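Local coordinates for BugD (Bordetella pertussis Tohama I, PDB 2F5X), which binds aspartic acid between its lobes and probably serves as the periplasmic solute receptor of a tripartite tricarboxylate-type transport system, at residues 87-92 against 299-304; 176-181 against 193-198; 223-226 against 232-235. One frame throughout, in Å; residues are numbered along the deposited sequence.

Contact 1: residues 87-92 against 299-304; sequences APSLYK and QWAELF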
ATOM      1  N   ALA A  87       2.197  -4.644 -10.263  1.00  8.96           N
ATOM      2  CA  ALA A  87       3.308  -4.259 -11.143  1.00  9.25           C
ATOM      3  C   ALA A  87       3.592  -5.238 -12.293  1.00 10.00           C
ATOM      4  O   ALA A  87       3.881  -4.790 -13.403  1.00  9.67           O
ATOM      5  CB  ALA A  87       4.588  -3.964 -10.328  1.00  9.26           C
ATOM      6  N   PRO A  88       3.520  -6.554 -12.063  1.00 10.52           N
ATOM      7  CA  PRO A  88       3.741  -7.511 -13.156  1.00 11.08           C
ATOM      8  C   PRO A  88       2.755  -7.388 -14.320  1.00 11.29           C
ATOM      9  O   PRO A  88       3.074  -7.877 -15.409  1.00 12.50           O
ATOM     10  CB  PRO A  88       3.605  -8.872 -12.462  1.00 11.44           C
ATOM     11  CG  PRO A  88       3.975  -8.582 -11.030  1.00 11.68           C
ATOM     12  CD  PRO A  88       3.315  -7.247 -10.772  1.00 10.68           C
ATOM     13  N   SER A  89       1.605  -6.746 -14.112  1.00 11.22           N
ATOM     14  CA  SER A  89       0.647  -6.503 -15.195  1.00 11.60           C
ATOM     15  C   SER A  89       0.776  -5.099 -15.775  1.00 11.48           C
ATOM     16  O   SER A  89       0.052  -4.740 -16.703  1.00 11.92           O
ATOM     17  CB  SER A  89      -0.790  -6.719 -14.708  1.00 12.12           C
ATOM     18  OG  SER A  89      -0.959  -8.055 -14.279  1.00 15.19           O
ATOM     19  N   LEU A  90       1.696  -4.307 -15.227  1.00 10.64           N
ATOM     20  CA  LEU A  90       1.792  -2.889 -15.581  1.00 10.69           C
ATOM     21  C   LEU A  90       3.105  -2.551 -16.258  1.00 10.95           C
ATOM     22  O   LEU A  90       3.221  -1.528 -16.935  1.00 11.62           O
ATOM     23  CB  LEU A  90       1.628  -2.029 -14.323  1.00 10.07           C
ATOM     24  CG  LEU A  90       0.233  -2.090 -13.686  1.00 10.05           C
ATOM     25  CD1 LEU A  90       0.252  -1.491 -12.266  1.00  8.18           C
ATOM     26  CD2 LEU A  90      -0.802  -1.394 -14.584  1.00  9.89           C
ATOM     27  N   TYR A  91       4.099  -3.402 -16.046  1.00 11.80           N
ATOM     28  CA  TYR A  91       5.419  -3.233 -16.642  1.00 12.12           C
ATOM     29  C   TYR A  91       5.789  -4.476 -17.422  1.00 12.84           C
ATOM     30  O   TYR A  91       5.602  -5.596 -16.944  1.00 13.28           O
ATOM     31  CB  TYR A  91       6.481  -3.028 -15.558  1.00 11.97           C
ATOM     32  CG  TYR A  91       6.348  -1.747 -14.783  1.00 12.32           C
ATOM     33  CD1 TYR A  91       6.913  -0.566 -15.260  1.00 13.90           C
ATOM     34  CD2 TYR A  91       5.660  -1.710 -13.571  1.00 11.84           C
ATOM     35  CE1 TYR A  91       6.806   0.619 -14.551  1.00 13.38           C
ATOM     36  CE2 TYR A  91       5.538  -0.527 -12.849  1.00 11.73           C
ATOM     37  CZ  TYR A  91       6.114   0.633 -13.353  1.00 12.75           C
ATOM     38  OH  TYR A  91       6.021   1.806 -12.664  1.00 11.82           O
ATOM     39  N   LYS A  92       6.334  -4.268 -18.616  1.00 13.67           N
ATOM     40  CA  LYS A  92       6.882  -5.360 -19.406  1.00 15.03           C
ATOM     41  C   LYS A  92       7.965  -6.088 -18.620  1.00 15.44           C
ATOM     42  O   LYS A  92       8.034  -7.316 -18.649  1.00 16.46           O
ATOM     43  CB  LYS A  92       7.428  -4.842 -20.737  1.00 15.27           C
ATOM     44  CG  LYS A  92       6.337  -4.290 -21.636  1.00 17.03           C
ATOM     45  CD  LYS A  92       6.789  -4.167 -23.072  1.00 21.30           C
ATOM     46  CE  LYS A  92       5.620  -3.827 -23.978  1.00 22.08           C
ATOM     47  NZ  LYS A  92       6.090  -3.150 -25.219  1.00 25.75           N
ATOM     48  N   GLN A 299      -5.876 -11.580 -10.644  1.00 12.34           N
ATOM     49  CA  GLN A 299      -7.041 -10.730 -10.386  1.00 12.61           C
ATOM     50  C   GLN A 299      -6.822  -9.316 -10.927  1.00 12.52           C
ATOM     51  O   GLN A 299      -7.646  -8.792 -11.687  1.00 12.34           O
ATOM     52  CB  GLN A 299      -7.384 -10.678  -8.903  1.00 13.11           C
ATOM     53  CG  GLN A 299      -8.581  -9.788  -8.592  1.00 13.83           C
ATOM     54  CD  GLN A 299      -8.795  -9.607  -7.109  1.00 16.18           C
ATOM     55  OE1 GLN A 299      -9.062 -10.570  -6.400  1.00 18.16           O
ATOM     56  NE2 GLN A 299      -8.688  -8.374  -6.637  1.00 18.77           N
ATOM     57  N   TRP A 300      -5.711  -8.695 -10.546  1.00 12.21           N
ATOM     58  CA  TRP A 300      -5.430  -7.352 -11.045  1.00 12.67           C
ATOM     59  C   TRP A 300      -5.130  -7.329 -12.543  1.00 13.03           C
ATOM     60  O   TRP A 300      -5.442  -6.351 -13.219  1.00 13.16           O
ATOM     61  CB  TRP A 300      -4.325  -6.680 -10.228  1.00 12.34           C
ATOM     62  CG  TRP A 300      -4.650  -6.631  -8.760  1.00 13.90           C
ATOM     63  CD1 TRP A 300      -3.898  -7.153  -7.727  1.00 14.05           C
ATOM     64  CD2 TRP A 300      -5.806  -6.037  -8.146  1.00 13.84           C
ATOM     65  NE1 TRP A 300      -4.522  -6.915  -6.526  1.00 13.89           N
ATOM     66  CE2 TRP A 300      -5.688  -6.230  -6.750  1.00 13.68           C
ATOM     67  CE3 TRP A 300      -6.940  -5.361  -8.637  1.00 14.89           C
ATOM     68  CZ2 TRP A 300      -6.652  -5.772  -5.838  1.00 14.31           C
ATOM     69  CZ3 TRP A 300      -7.900  -4.903  -7.724  1.00 15.10           C
ATOM     70  CH2 TRP A 300      -7.743  -5.116  -6.342  1.00 13.79           C
ATOM     71  N   ALA A 301      -4.569  -8.420 -13.069  1.00 13.04           N
ATOM     72  CA  ALA A 301      -4.314  -8.520 -14.503  1.00 13.67           C
ATOM     73  C   ALA A 301      -5.610  -8.339 -15.286  1.00 14.19           C
ATOM     74  O   ALA A 301      -5.648  -7.606 -16.290  1.00 14.28           O
ATOM     75  CB  ALA A 301      -3.659  -9.855 -14.843  1.00 13.54           C
ATOM     76  N   GLU A 302      -6.669  -9.004 -14.815  1.00 14.86           N
ATOM     77  CA  GLU A 302      -7.975  -8.930 -15.467  1.00 15.88           C
ATOM     78  C   GLU A 302      -8.582  -7.536 -15.344  1.00 15.57           C
ATOM     79  O   GLU A 302      -9.140  -7.030 -16.307  1.00 15.97           O
ATOM     80  CB  GLU A 302      -8.928 -10.011 -14.937  1.00 16.26           C
ATOM     81  CG  GLU A 302     -10.296 -10.051 -15.627  1.00 20.05           C
ATOM     82  CD  GLU A 302     -10.248 -10.447 -17.100  1.00 25.01           C
ATOM     83  OE1 GLU A 302      -9.257 -11.066 -17.555  1.00 27.72           O
ATOM     84  OE2 GLU A 302     -11.227 -10.141 -17.819  1.00 29.24           O
ATOM     85  N   LEU A 303      -8.451  -6.920 -14.170  1.00 15.31           N
ATOM     86  CA  LEU A 303      -8.914  -5.547 -13.956  1.00 15.40           C
ATOM     87  C   LEU A 303      -8.274  -4.572 -14.948  1.00 15.43           C
ATOM     88  O   LEU A 303      -8.976  -3.784 -15.585  1.00 15.48           O
ATOM     89  CB  LEU A 303      -8.658  -5.094 -12.514  1.00 15.40           C
ATOM     90  CG  LEU A 303      -9.228  -3.717 -12.123  1.00 16.47           C
ATOM     91  CD1 LEU A 303      -9.782  -3.738 -10.706  1.00 17.65           C
ATOM     92  CD2 LEU A 303      -8.192  -2.601 -12.268  1.00 16.63           C
ATOM     93  N   PHE A 304      -6.950  -4.634 -15.082  1.00 15.16           N
ATOM     94  CA  PHE A 304      -6.247  -3.736 -15.996  1.00 15.41           C
ATOM     95  C   PHE A 304      -6.576  -4.022 -17.457  1.00 15.71           C
ATOM     96  O   PHE A 304      -6.731  -3.093 -18.251  1.00 15.62           O
ATOM     97  CB  PHE A 304      -4.741  -3.751 -15.750  1.00 14.91           C
ATOM     98  CG  PHE A 304      -4.342  -3.171 -14.420  1.00 15.22           C
ATOM     99  CD1 PHE A 304      -4.697  -1.867 -14.071  1.00 15.50           C
ATOM    100  CD2 PHE A 304      -3.610  -3.926 -13.517  1.00 15.18           C
ATOM    101  CE1 PHE A 304      -4.329  -1.334 -12.843  1.00 16.39           C
ATOM    102  CE2 PHE A 304      -3.241  -3.403 -12.294  1.00 15.61           C
ATOM    103  CZ  PHE A 304      -3.594  -2.111 -11.954  1.00 16.37           C
TER

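Contact 2: residues 176-181 against 193-198; sequences PAMNDL and TTNTTQ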
ATOM      1  N   PRO A 176       5.120  12.496   0.068  1.00 10.14           N
ATOM      2  CA  PRO A 176       5.299  13.700  -0.764  1.00 10.00           C
ATOM      3  C   PRO A 176       4.012  14.117  -1.485  1.00  9.97           C
ATOM      4  O   PRO A 176       3.771  15.319  -1.643  1.00  9.79           O
ATOM      5  CB  PRO A 176       6.376  13.298  -1.783  1.00 10.60           C
ATOM      6  CG  PRO A 176       6.513  11.848  -1.693  1.00 11.35           C
ATOM      7  CD  PRO A 176       6.046  11.421  -0.327  1.00  9.80           C
ATOM      8  N   ALA A 177       3.198  13.152  -1.906  1.00  9.03           N
ATOM      9  CA  ALA A 177       1.921  13.504  -2.547  1.00  9.22           C
ATOM     10  C   ALA A 177       1.026  14.257  -1.570  1.00  9.28           C
ATOM     11  O   ALA A 177       0.439  15.279  -1.926  1.00  9.47           O
ATOM     12  CB  ALA A 177       1.226  12.274  -3.073  1.00  9.18           C
HETATM   13  N   MSE A 178       0.940  13.754  -0.337  1.00  9.41           N
HETATM   14  CA  MSE A 178       0.150  14.409   0.710  1.00  9.97           C
HETATM   15  C   MSE A 178       0.625  15.835   0.982  1.00 10.75           C
HETATM   16  O   MSE A 178      -0.199  16.741   1.180  1.00 10.60           O
HETATM   17  CB  MSE A 178       0.172  13.600   2.014  1.00 10.00           C
HETATM   18  CG  MSE A 178      -0.626  14.243   3.147  1.00 10.02           C
HETATM   19 SE   MSE A 178      -2.552  14.348   2.812  1.00 12.15          SE
HETATM   20  CE  MSE A 178      -2.985  12.450   3.249  1.00 10.11           C
ATOM     21  N   ASN A 179       1.945  16.030   0.989  1.00 11.53           N
ATOM     22  CA  ASN A 179       2.512  17.373   1.119  1.00 13.21           C
ATOM     23  C   ASN A 179       1.905  18.313   0.077  1.00 12.84           C
ATOM     24  O   ASN A 179       1.481  19.423   0.401  1.00 13.03           O
ATOM     25  CB  ASN A 179       4.034  17.349   0.932  1.00 14.51           C
ATOM     26  CG  ASN A 179       4.774  16.755   2.113  1.00 19.20           C
ATOM     27  OD1 ASN A 179       5.748  16.002   1.931  1.00 24.29           O
ATOM     28  ND2 ASN A 179       4.344  17.095   3.331  1.00 22.87           N
ATOM     29  N   ASP A 180       1.876  17.865  -1.173  1.00 12.13           N
ATOM     30  CA  ASP A 180       1.342  18.685  -2.250  1.00 12.35           C
ATOM     31  C   ASP A 180      -0.170  18.865  -2.128  1.00 12.29           C
ATOM     32  O   ASP A 180      -0.693  19.941  -2.439  1.00 12.37           O
ATOM     33  CB  ASP A 180       1.711  18.116  -3.620  1.00 12.47           C
ATOM     34  CG  ASP A 180       3.022  18.665  -4.149  1.00 13.81           C
ATOM     35  OD1 ASP A 180       3.723  19.392  -3.410  1.00 17.09           O
ATOM     36  OD2 ASP A 180       3.421  18.431  -5.303  1.00 14.64           O
ATOM     37  N   LEU A 181      -0.873  17.827  -1.675  1.00 11.51           N
ATOM     38  CA  LEU A 181      -2.320  17.935  -1.493  1.00 12.31           C
ATOM     39  C   LEU A 181      -2.639  18.961  -0.406  1.00 12.67           C
ATOM     40  O   LEU A 181      -3.493  19.841  -0.590  1.00 12.96           O
ATOM     41  CB  LEU A 181      -2.926  16.570  -1.146  1.00 12.47           C
ATOM     42  CG  LEU A 181      -4.453  16.478  -1.120  1.00 13.90           C
ATOM     43  CD1 LEU A 181      -4.978  16.198  -2.506  1.00 17.39           C
ATOM     44  CD2 LEU A 181      -4.882  15.356  -0.181  1.00 17.74           C
ATOM     45  N   THR A 193      -5.403   4.549   4.857  1.00  8.33           N
ATOM     46  CA  THR A 193      -5.709   5.149   6.164  1.00  8.83           C
ATOM     47  C   THR A 193      -4.495   5.291   7.090  1.00  8.94           C
ATOM     48  O   THR A 193      -4.495   6.134   7.980  1.00  9.15           O
ATOM     49  CB  THR A 193      -6.848   4.392   6.891  1.00  8.99           C
ATOM     50  OG1 THR A 193      -6.494   3.009   7.054  1.00 10.06           O
ATOM     51  CG2 THR A 193      -8.117   4.378   6.033  1.00  9.85           C
ATOM     52  N   THR A 194      -3.458   4.488   6.873  1.00  8.69           N
ATOM     53  CA  THR A 194      -2.212   4.629   7.640  1.00  8.66           C
ATOM     54  C   THR A 194      -1.490   5.929   7.295  1.00  9.18           C
ATOM     55  O   THR A 194      -0.554   6.329   8.005  1.00  9.95           O
ATOM     56  CB  THR A 194      -1.272   3.457   7.348  1.00  8.28           C
ATOM     57  OG1 THR A 194      -1.327   3.179   5.945  1.00  8.06           O
ATOM     58  CG2 THR A 194      -1.762   2.176   8.034  1.00  8.72           C
ATOM     59  N   ASN A 195      -1.903   6.576   6.201  1.00  9.25           N
ATOM     60  CA  ASN A 195      -1.393   7.908   5.861  1.00  9.87           C
ATOM     61  C   ASN A 195      -2.419   9.041   5.978  1.00 10.10           C
ATOM     62  O   ASN A 195      -2.045  10.210   6.205  1.00 11.09           O
ATOM     63  CB  ASN A 195      -0.766   7.912   4.458  1.00  9.10           C
ATOM     64  CG  ASN A 195       0.150   9.109   4.230  1.00 10.49           C
ATOM     65  OD1 ASN A 195       1.028   9.398   5.051  1.00 12.86           O
ATOM     66  ND2 ASN A 195      -0.053   9.810   3.116  1.00 10.67           N
ATOM     67  N   THR A 196      -3.701   8.716   5.832  1.00  9.80           N
ATOM     68  CA  THR A 196      -4.720   9.764   5.717  1.00  9.57           C
ATOM     69  C   THR A 196      -5.494  10.042   6.998  1.00  9.65           C
ATOM     70  O   THR A 196      -6.106  11.100   7.113  1.00  9.74           O
ATOM     71  CB  THR A 196      -5.749   9.450   4.621  1.00  9.42           C
ATOM     72  OG1 THR A 196      -6.461   8.256   4.969  1.00  8.33           O
ATOM     73  CG2 THR A 196      -5.084   9.159   3.291  1.00  9.72           C
ATOM     74  N   THR A 197      -5.500   9.097   7.940  1.00 10.51           N
ATOM     75  CA  THR A 197      -6.341   9.232   9.138  1.00 11.70           C
ATOM     76  C   THR A 197      -6.112  10.563   9.841  1.00 12.26           C
ATOM     77  O   THR A 197      -7.051  11.284  10.147  1.00 12.10           O
ATOM     78  CB  THR A 197      -6.079   8.088  10.130  1.00 11.59           C
ATOM     79  OG1 THR A 197      -6.486   6.853   9.544  1.00 12.36           O
ATOM     80  CG2 THR A 197      -6.987   8.215  11.350  1.00 12.49           C
ATOM     81  N   GLN A 198      -4.837  10.831  10.097  1.00 13.52           N
ATOM     82  CA  GLN A 198      -4.309  12.035  10.714  1.00 14.95           C
ATOM     83  C   GLN A 198      -4.902  13.313  10.077  1.00 14.52           C
ATOM     84  O   GLN A 198      -5.419  14.215  10.770  1.00 15.06           O
ATOM     85  CB  GLN A 198      -2.760  11.975  10.560  1.00 15.59           C
ATOM     86  CG  GLN A 198      -2.058  10.619  11.045  1.00 18.90           C
ATOM     87  CD  GLN A 198      -1.874   9.512   9.968  1.00 21.17           C
ATOM     88  OE1 GLN A 198      -2.790   9.215   9.218  1.00 24.31           O
ATOM     89  NE2 GLN A 198      -0.687   8.883   9.936  1.00 19.97           N
TER

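Contact 3: residues 223-226 against 232-235; sequences PTMD and GFEV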
ATOM      1  N   PRO A 223     -18.803   6.911   3.761  1.00 11.82           N
ATOM      2  CA  PRO A 223     -19.474   5.779   3.124  1.00 11.97           C
ATOM      3  C   PRO A 223     -18.466   4.944   2.356  1.00 11.75           C
ATOM      4  O   PRO A 223     -17.429   5.464   1.898  1.00 11.02           O
ATOM      5  CB  PRO A 223     -20.456   6.450   2.147  1.00 12.13           C
ATOM      6  CG  PRO A 223     -19.801   7.764   1.804  1.00 11.76           C
ATOM      7  CD  PRO A 223     -19.128   8.197   3.103  1.00 12.14           C
ATOM      8  N   THR A 224     -18.761   3.660   2.206  1.00 11.75           N
ATOM      9  CA  THR A 224     -17.992   2.852   1.267  1.00 11.64           C
ATOM     10  C   THR A 224     -18.354   3.248  -0.157  1.00 11.54           C
ATOM     11  O   THR A 224     -19.444   3.775  -0.419  1.00 11.30           O
ATOM     12  CB  THR A 224     -18.245   1.347   1.442  1.00 11.42           C
ATOM     13  OG1 THR A 224     -19.597   1.044   1.076  1.00 12.43           O
ATOM     14  CG2 THR A 224     -18.139   0.934   2.905  1.00 11.87           C
HETATM   15  N   MSE A 225     -17.438   2.990  -1.077  1.00 11.44           N
HETATM   16  CA  MSE A 225     -17.737   3.188  -2.489  1.00 12.22           C
HETATM   17  C   MSE A 225     -18.869   2.235  -2.897  1.00 12.96           C
HETATM   18  O   MSE A 225     -19.745   2.596  -3.682  1.00 13.28           O
HETATM   19  CB  MSE A 225     -16.486   2.978  -3.337  1.00 11.76           C
HETATM   20  CG  MSE A 225     -15.457   4.086  -3.174  1.00 11.77           C
HETATM   21 SE   MSE A 225     -16.088   5.775  -3.924  1.00 13.98          SE
HETATM   22  CE  MSE A 225     -15.725   5.431  -5.802  1.00 14.37           C
ATOM     23  N   ASP A 226     -18.853   1.028  -2.335  1.00 14.20           N
ATOM     24  CA  ASP A 226     -19.882   0.022  -2.613  1.00 15.53           C
ATOM     25  C   ASP A 226     -21.294   0.540  -2.288  1.00 15.60           C
ATOM     26  O   ASP A 226     -22.215   0.402  -3.107  1.00 15.62           O
ATOM     27  CB  ASP A 226     -19.559  -1.275  -1.856  1.00 16.64           C
ATOM     28  CG  ASP A 226     -20.565  -2.377  -2.106  1.00 20.78           C
ATOM     29  OD1 ASP A 226     -20.632  -2.897  -3.247  1.00 25.14           O
ATOM     30  OD2 ASP A 226     -21.314  -2.810  -1.208  1.00 24.92           O
ATOM     31  N   GLY A 232     -18.829  -3.431  -6.146  1.00 18.92           N
ATOM     32  CA  GLY A 232     -17.557  -4.126  -6.279  1.00 18.49           C
ATOM     33  C   GLY A 232     -16.304  -3.267  -6.200  1.00 17.89           C
ATOM     34  O   GLY A 232     -15.178  -3.769  -6.394  1.00 18.54           O
ATOM     35  N   PHE A 233     -16.477  -1.975  -5.936  1.00 16.47           N
ATOM     36  CA  PHE A 233     -15.337  -1.086  -5.750  1.00 15.27           C
ATOM     37  C   PHE A 233     -14.749  -1.346  -4.370  1.00 15.42           C
ATOM     38  O   PHE A 233     -15.077  -0.654  -3.396  1.00 15.71           O
ATOM     39  CB  PHE A 233     -15.744   0.382  -5.896  1.00 14.83           C
ATOM     40  CG  PHE A 233     -14.590   1.315  -6.146  1.00 13.56           C
ATOM     41  CD1 PHE A 233     -14.468   1.964  -7.369  1.00 13.14           C
ATOM     42  CD2 PHE A 233     -13.623   1.546  -5.161  1.00 13.65           C
ATOM     43  CE1 PHE A 233     -13.413   2.842  -7.609  1.00 13.07           C
ATOM     44  CE2 PHE A 233     -12.553   2.409  -5.393  1.00 13.57           C
ATOM     45  CZ  PHE A 233     -12.448   3.060  -6.620  1.00 13.13           C
ATOM     46  N   GLU A 234     -13.886  -2.352  -4.297  1.00 14.92           N
ATOM     47  CA  GLU A 234     -13.292  -2.768  -3.035  1.00 15.22           C
ATOM     48  C   GLU A 234     -11.794  -2.873  -3.223  1.00 14.35           C
ATOM     49  O   GLU A 234     -11.324  -3.515  -4.177  1.00 14.00           O
ATOM     50  CB  GLU A 234     -13.875  -4.116  -2.591  1.00 16.30           C
ATOM     51  CG  GLU A 234     -15.286  -4.026  -2.018  1.00 21.06           C
ATOM     52  CD  GLU A 234     -16.188  -5.178  -2.446  1.00 27.36           C
ATOM     53  OE1 GLU A 234     -15.666  -6.276  -2.751  1.00 30.68           O
ATOM     54  OE2 GLU A 234     -17.428  -4.990  -2.466  1.00 30.08           O
ATOM     55  N   VAL A 235     -11.046  -2.197  -2.349  1.00 13.49           N
ATOM     56  CA  VAL A 235      -9.588  -2.249  -2.367  1.00 13.15           C
ATOM     57  C   VAL A 235      -9.070  -2.361  -0.953  1.00 12.51           C
ATOM     58  O   VAL A 235      -9.271  -1.453  -0.136  1.00 12.68           O
ATOM     59  CB  VAL A 235      -8.931  -0.972  -2.970  1.00 12.88           C
ATOM     60  CG1 VAL A 235      -7.420  -1.190  -3.156  1.00 14.35           C
ATOM     61  CG2 VAL A 235      -9.576  -0.571  -4.273  1.00 15.03           C
TER
HETATM   62  O   HOH W   1     -16.344   0.034  -1.091  1.00 15.43           O

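Contact 1: residues 87-92 against 299-304
L90 sets one methyl squarely on the ring of F304. Its CD2 stands 3.7 Å from the centroid of the F304 ring and 1° off the ring normal. This is a CH-pi contact, with the methyl centred over the face and almost equally far from all six ring carbons. The other methyl of L90, CD1, sits nearer the far end of the ring and comes to 3.9 Å from F304 CZ. The two side chains cross at about a right angle. L303 CD2 lies over the opposite face of F304, offset toward the rim, so the ring is held between two leucine methyls.

S89 makes the second half of the contact. Its OG lies 3.3 Å from A301 CB, a van der Waals approach; no hydrogen bond joins the segments. S89 CB also meets the F304 ring obliquely, 4.1 Å from CD2. The backbones are nearest here, with the CA atoms of S89 and A301 5.4 Å apart.

Both sides are held by their own backbone. A87 O accepts from L90 N at 2.9 Å and from Y91 N at 3.0 Å, which curls the chain, with S89 directed at the helix and the end of L90 brought over to the F304 ring. F304 CG is anti to its carbonyl carbon (chi1 -67°), which turns the ring out toward L90 and S89, only slightly back along the helix.

Further out, F304 also touches T86 of helix 83-86 and L153 of helix 150-162. L90 reaches I147, H152 and V309, and its backbone bonds to Q312 at the chain end. The arrangement is that of a long C-terminal helix, 286-306, laid against the loop after helix 83-86, consistent with the two-lobed periplasmic binding protein fold.

Contact 2: residues 176-181 against 193-198
M178, a selenomethionine, reaches across from helix 174-182 and ends against N195 and T196 on helix 193-201. Its CE lies 3.8 Å from N195 O and 3.9 Å from T196 CG2. The M178 and T196 side chains cross at about a right angle and meet methyl to methyl. N195 ND2 comes up against the bent chain of M178, 3.9 Å from its CE and 4.0 Å from its CB.

The M178 chain leaves with CG anti to the backbone N (chi1 179°). It then bends at chi2 (65°) and chi3 (79°), which brings CE round to the start of the other helix.

No hydrogen bond crosses the contact, and the polar ends turn to other partners. N195 ND2 bonds to D191 OD2 and weakly to T174 O. T196 OG1 pairs with T114 OG1. Within the second helix, T197 OG1 donates to T193 O at 2.6 Å, and T197 N reaches that oxygen from the opposite face of its plane. M178 also packs on I116, M189 and D191.

The bound aspartic acid is about 7 Å from the N195 side chain, and T174 and Q192 of its pocket lie beside the contact. Helix 174-182 is the connection of a beta-alpha-beta crossover between parallel-running strands 167-170 and 188-192.

Contact 3: residues 223-226 against 232-235
D226 and F233 bring the two backbones closest, with CA atoms 5.6 Å apart, and F233 is the centre of an inverse gamma turn closed by a weak E234 N to G232 O bond. A water bridges the main chains at this point. It accepts from D226 N at 3.0 Å and donates to F233 O at 2.7 Å.

M225, a selenomethionine, and F233 lie side by side and point the same way. The M225 chain is bent at chi2 and chi3, and its end folds over one face of the F233 ring. CE sits over the ring centre, 4.0 Å from the centroid of F233, in a CH-pi contact. SE of M225 is 5.0 Å from the same F233 centroid, a Met-aromatic contact. Nearer the backbone, M225 CB is 3.7 Å from F233 CD2. F233 holds CG anti to its backbone N (chi1 -162°), which lays the ring along the M225 chain.

The polar side is looser. G232 N gives a weak hydrogen bond to D226 OD1, long at 3.5 Å but fairly straight at 163°. The same D226 OD1 is 3.9 Å from E234 OE2, with the two carboxylate planes 66° apart. The like charges probably raise the proton affinity of one or both acids.

Both segments belong to the loop between strands 206-210 and 236-244. M225 lies on A209 of the first strand, and its backbone bonds to V210. It also touches I126 of helix 126-136. L158 of helix 150-162 meets M225, while C154 and M157 of that helix pack on F233. The pair thus fills the angle between strand 206-210 and these two helices, just before strand 236-244 begins.

Overall arrangement
Contact 2 is fully buried, near the bound aspartic acid. Contacts 1 and 3 are only partly buried. Contacts 1 and 2 lie on opposite sides of the chain's centre, their centres 25 Å apart. Helix 150-162 links contacts 1 and 3: it packs on F304 in one and on M225 and F233 in the other. Both use a methyl over a phenylalanine face, but contact 3 adds a water bridge and a weak bond at its more exposed edge. Contact 2 has no ring, and N195 ND2 and T196 OG1 bond to groups outside the two segments. Contacts 2 and 3 follow in series along the chain, both inside the long loop closed by contact 1.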